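Local coordinates for protein porin (Rhodobacter capsulatus, PDB 2POR) that forms trimeric outer-membrane beta-barrel channels through which small hydrophilic solutes, up to about 0.6 kDa, diffuse passively, at the calcium ion site. Sequence-based numbering; all coordinates share one arbitrary frame. Chains: chain A/B, Porin.

The calcium ion site. Residues chain A 111, 115-116, 136, 138-143, 145; chain B 20-21. With CA (calcium ion), chain C.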
ATOM      1  N   LEU A 111     -19.537  11.294  -0.230  1.00 17.88           N
ATOM      2  CA  LEU A 111     -20.029  10.204   0.574  1.00 18.66           C
ATOM      3  C   LEU A 111     -19.272   8.903   0.408  1.00 19.35           C
ATOM      4  O   LEU A 111     -19.543   7.917   1.107  1.00 18.67           O
ATOM      5  CB  LEU A 111     -21.479   9.994   0.240  1.00 19.31           C
ATOM      6  CG  LEU A 111     -22.432  11.077   0.697  1.00 24.75           C
ATOM      7  CD1 LEU A 111     -23.821  10.832   0.218  1.00 28.02           C
ATOM      8  CD2 LEU A 111     -22.453  11.055   2.197  1.00 33.78           C
ATOM      9  N   ASP A 115     -16.058   0.413   2.159  1.00 18.34           N
ATOM     10  CA  ASP A 115     -17.208  -0.418   1.800  1.00 18.30           C
ATOM     11  C   ASP A 115     -18.401   0.333   1.262  1.00 14.16           C
ATOM     12  O   ASP A 115     -19.569  -0.102   1.317  1.00 18.02           O
ATOM     13  CB  ASP A 115     -17.719  -1.224   2.988  1.00 19.01           C
ATOM     14  CG  ASP A 115     -16.778  -2.247   3.551  1.00 25.40           C
ATOM     15  OD1 ASP A 115     -15.924  -2.761   2.823  1.00 28.95           O
ATOM     16  OD2 ASP A 115     -16.922  -2.549   4.729  1.00 32.28           O
ATOM     17  N   ASN A 116     -18.117   1.510   0.722  1.00 16.08           N
ATOM     18  CA  ASN A 116     -19.206   2.327   0.268  1.00 21.18           C
ATOM     19  C   ASN A 116     -18.787   3.049  -1.018  1.00 17.53           C
ATOM     20  O   ASN A 116     -18.441   4.240  -1.024  1.00 18.38           O
ATOM     21  CB  ASN A 116     -19.614   3.323   1.401  1.00 13.57           C
ATOM     22  CG  ASN A 116     -20.985   3.881   1.043  1.00 13.13           C
ATOM     23  OD1 ASN A 116     -22.020   3.151   0.899  1.00 22.25           O
ATOM     24  ND2 ASN A 116     -20.996   5.217   0.903  1.00 17.70           N
ATOM     25  N   ASP A 136     -25.703   4.907  -2.485  1.00 16.31           N
ATOM     26  CA  ASP A 136     -26.766   3.988  -2.209  1.00 16.45           C
ATOM     27  C   ASP A 136     -27.595   4.312  -0.946  1.00 22.62           C
ATOM     28  O   ASP A 136     -28.504   3.524  -0.663  1.00 22.11           O
ATOM     29  CB  ASP A 136     -26.170   2.587  -2.094  1.00 18.28           C
ATOM     30  CG  ASP A 136     -25.174   2.310  -0.985  1.00 26.65           C
ATOM     31  OD1 ASP A 136     -25.086   2.968   0.054  1.00 23.99           O
ATOM     32  OD2 ASP A 136     -24.399   1.367  -1.099  1.00 20.64           O
ATOM     33  N   LYS A 138     -26.908   3.973   2.396  1.00 17.66           N
ATOM     34  CA  LYS A 138     -26.620   3.205   3.592  1.00 18.17           C
ATOM     35  C   LYS A 138     -25.152   3.249   3.884  1.00 30.18           C
ATOM     36  O   LYS A 138     -24.308   3.110   2.979  1.00 21.24           O
ATOM     37  CB  LYS A 138     -26.973   1.737   3.480  1.00 16.38           C
ATOM     38  CG  LYS A 138     -28.417   1.509   3.105  1.00 23.82           C
ATOM     39  CD  LYS A 138     -29.250   2.010   4.241  1.00 27.64           C
ATOM     40  CE  LYS A 138     -30.711   1.837   3.991  1.00 44.82           C
ATOM     41  NZ  LYS A 138     -31.302   1.552   5.286  1.00 46.52           N
ATOM     42  N   VAL A 139     -24.811   3.428   5.144  1.00 18.51           N
ATOM     43  CA  VAL A 139     -23.446   3.526   5.587  1.00 17.22           C
ATOM     44  C   VAL A 139     -22.720   2.241   5.294  1.00 17.48           C
ATOM     45  O   VAL A 139     -23.295   1.194   5.582  1.00 19.74           O
ATOM     46  CB  VAL A 139     -23.371   3.788   7.102  1.00 22.74           C
ATOM     47  CG1 VAL A 139     -21.924   3.866   7.546  1.00 20.52           C
ATOM     48  CG2 VAL A 139     -23.968   5.143   7.403  1.00 19.66           C
ATOM     49  N   GLY A 140     -21.499   2.269   4.731  1.00 20.23           N
ATOM     50  CA  GLY A 140     -20.780   1.043   4.400  1.00 18.19           C
ATOM     51  C   GLY A 140     -21.696   0.116   3.601  1.00 15.63           C
ATOM     52  O   GLY A 140     -22.504   0.554   2.737  1.00 24.74           O
ATOM     53  N   GLU A 141     -21.609  -1.154   3.991  1.00 20.17           N
ATOM     54  CA  GLU A 141     -22.484  -2.187   3.465  1.00 22.48           C
ATOM     55  C   GLU A 141     -23.435  -2.577   4.577  1.00 27.63           C
ATOM     56  O   GLU A 141     -23.876  -3.727   4.655  1.00 24.54           O
ATOM     57  CB  GLU A 141     -21.671  -3.410   3.026  1.00 23.70           C
ATOM     58  CG  GLU A 141     -21.077  -3.165   1.618  1.00 28.35           C
ATOM     59  CD  GLU A 141     -19.988  -4.130   1.126  1.00 35.14           C
ATOM     60  OE1 GLU A 141     -19.775  -5.209   1.679  1.00 29.71           O
ATOM     61  OE2 GLU A 141     -19.305  -3.783   0.167  1.00 26.87           O
ATOM     62  N   THR A 142     -23.788  -1.607   5.426  1.00 24.87           N
ATOM     63  CA  THR A 142     -24.645  -1.880   6.562  1.00 26.14           C
ATOM     64  C   THR A 142     -26.059  -1.462   6.231  1.00 26.00           C
ATOM     65  O   THR A 142     -26.362  -1.025   5.122  1.00 26.49           O
ATOM     66  CB  THR A 142     -24.162  -1.109   7.850  1.00 22.12           C
ATOM     67  OG1 THR A 142     -24.556   0.280   7.747  1.00 23.47           O
ATOM     68  CG2 THR A 142     -22.672  -1.352   8.081  1.00 22.33           C
ATOM     69  N   SER A 143     -26.972  -1.585   7.194  1.00 25.41           N
ATOM     70  CA  SER A 143     -28.302  -1.062   7.014  1.00 24.21           C
ATOM     71  C   SER A 143     -28.479   0.314   7.651  1.00 29.13           C
ATOM     72  O   SER A 143     -29.599   0.838   7.619  1.00 29.64           O
ATOM     73  CB  SER A 143     -29.293  -2.038   7.602  1.00 30.36           C
ATOM     74  OG  SER A 143     -29.326  -3.229   6.836  1.00 34.01           O
ATOM     75  N   ASP A 145     -28.894   4.175   7.866  1.00 24.45           N
ATOM     76  CA  ASP A 145     -29.217   5.215   6.909  1.00 23.62           C
ATOM     77  C   ASP A 145     -28.176   6.270   6.815  1.00 31.40           C
ATOM     78  O   ASP A 145     -27.652   6.716   7.838  1.00 27.58           O
ATOM     79  CB  ASP A 145     -30.507   5.957   7.218  1.00 27.22           C
ATOM     80  CG  ASP A 145     -31.797   5.161   6.985  1.00 43.72           C
ATOM     81  OD1 ASP A 145     -31.871   4.389   6.031  1.00 55.35           O
ATOM     82  OD2 ASP A 145     -32.753   5.334   7.745  1.00 70.49           O
TER
ATOM     83  N   ASN B  20     -26.858  -2.850  -0.938  1.00 20.14           N
ATOM     84  CA  ASN B  20     -25.808  -1.857  -0.981  1.00 20.63           C
ATOM     85  C   ASN B  20     -24.993  -2.078  -2.247  1.00 21.59           C
ATOM     86  O   ASN B  20     -24.888  -3.231  -2.690  1.00 20.91           O
ATOM     87  CB  ASN B  20     -24.836  -1.994   0.173  1.00 19.26           C
ATOM     88  CG  ASN B  20     -25.245  -1.190   1.406  1.00 16.94           C
ATOM     89  OD1 ASN B  20     -24.962   0.014   1.506  1.00 19.32           O
ATOM     90  ND2 ASN B  20     -25.808  -1.933   2.341  1.00 18.90           N
ATOM     91  N   PHE B  21     -24.390  -1.028  -2.783  1.00 20.31           N
ATOM     92  CA  PHE B  21     -23.393  -1.165  -3.856  1.00 18.80           C
ATOM     93  C   PHE B  21     -22.161  -1.837  -3.243  1.00 29.01           C
ATOM     94  O   PHE B  21     -21.813  -1.548  -2.088  1.00 18.59           O
ATOM     95  CB  PHE B  21     -22.974   0.211  -4.416  1.00 15.96           C
ATOM     96  CG  PHE B  21     -24.029   1.089  -5.095  1.00 16.47           C
ATOM     97  CD1 PHE B  21     -25.174   0.545  -5.658  1.00 18.25           C
ATOM     98  CD2 PHE B  21     -23.800   2.451  -5.128  1.00 17.20           C
ATOM     99  CE1 PHE B  21     -26.074   1.399  -6.244  1.00 20.58           C
ATOM    100  CE2 PHE B  21     -24.717   3.290  -5.725  1.00 18.95           C
ATOM    101  CZ  PHE B  21     -25.848   2.756  -6.277  1.00 18.40           C
TER
HETATM  102 CA    CA C 304     -23.503   1.588   1.102  1.00 19.02          CA
HETATM  103  O   HOH W   1     -21.895   0.236   0.052  1.00 16.16           O
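Two subunits of the porin homotrimer share this calcium ion: loops of one beta-barrel, chain A, supply most of the protein ligands, and B:Asn20, on strand 19-34 of chain B, supplies one from across the interface. Seven oxygens are seen around CA. A:Asp136 binds CA through both carboxylate oxygens, OD1 at 2.3 Å and OD2 at 2.4 Å. The amide oxygens OD1 of A:Asn116 and B:Asn20, the backbone carbonyls of A:Lys138 and A:Gly140, and a water are the other ligands seen. That water also bridges the carbonyls of A:Asp115 and B:Phe21, tying the chains together again.

Hydrogen bonds fix the ligands. B:Phe21 N reaches the anti lone pair of A:Asp136 OD2 at 2.9 Å, while A:Lys138 N meets OD1 from above the carboxylate plane. B:Asn20 ND2 gives a nearly straight bond to A:Thr142 O (3.0 Å, 169° at H), and A:Asn116 ND2 donates to A:Leu111 O; both hold an amide's rotation with its oxygen on calcium.

A:Lys138, bent at chi2 and chi4, carries NZ to A:Ser143 O, 3.0 Å away, and into a salt bridge with the poorly ordered A:Asp145. An alanine here would lose both links and would probably loosen the loop that presents the A:Lys138 carbonyl to calcium.

In apolar packing, A:Asp136 CB lies over the centre of the B:Phe21 ring, 3.8 Å above its plane.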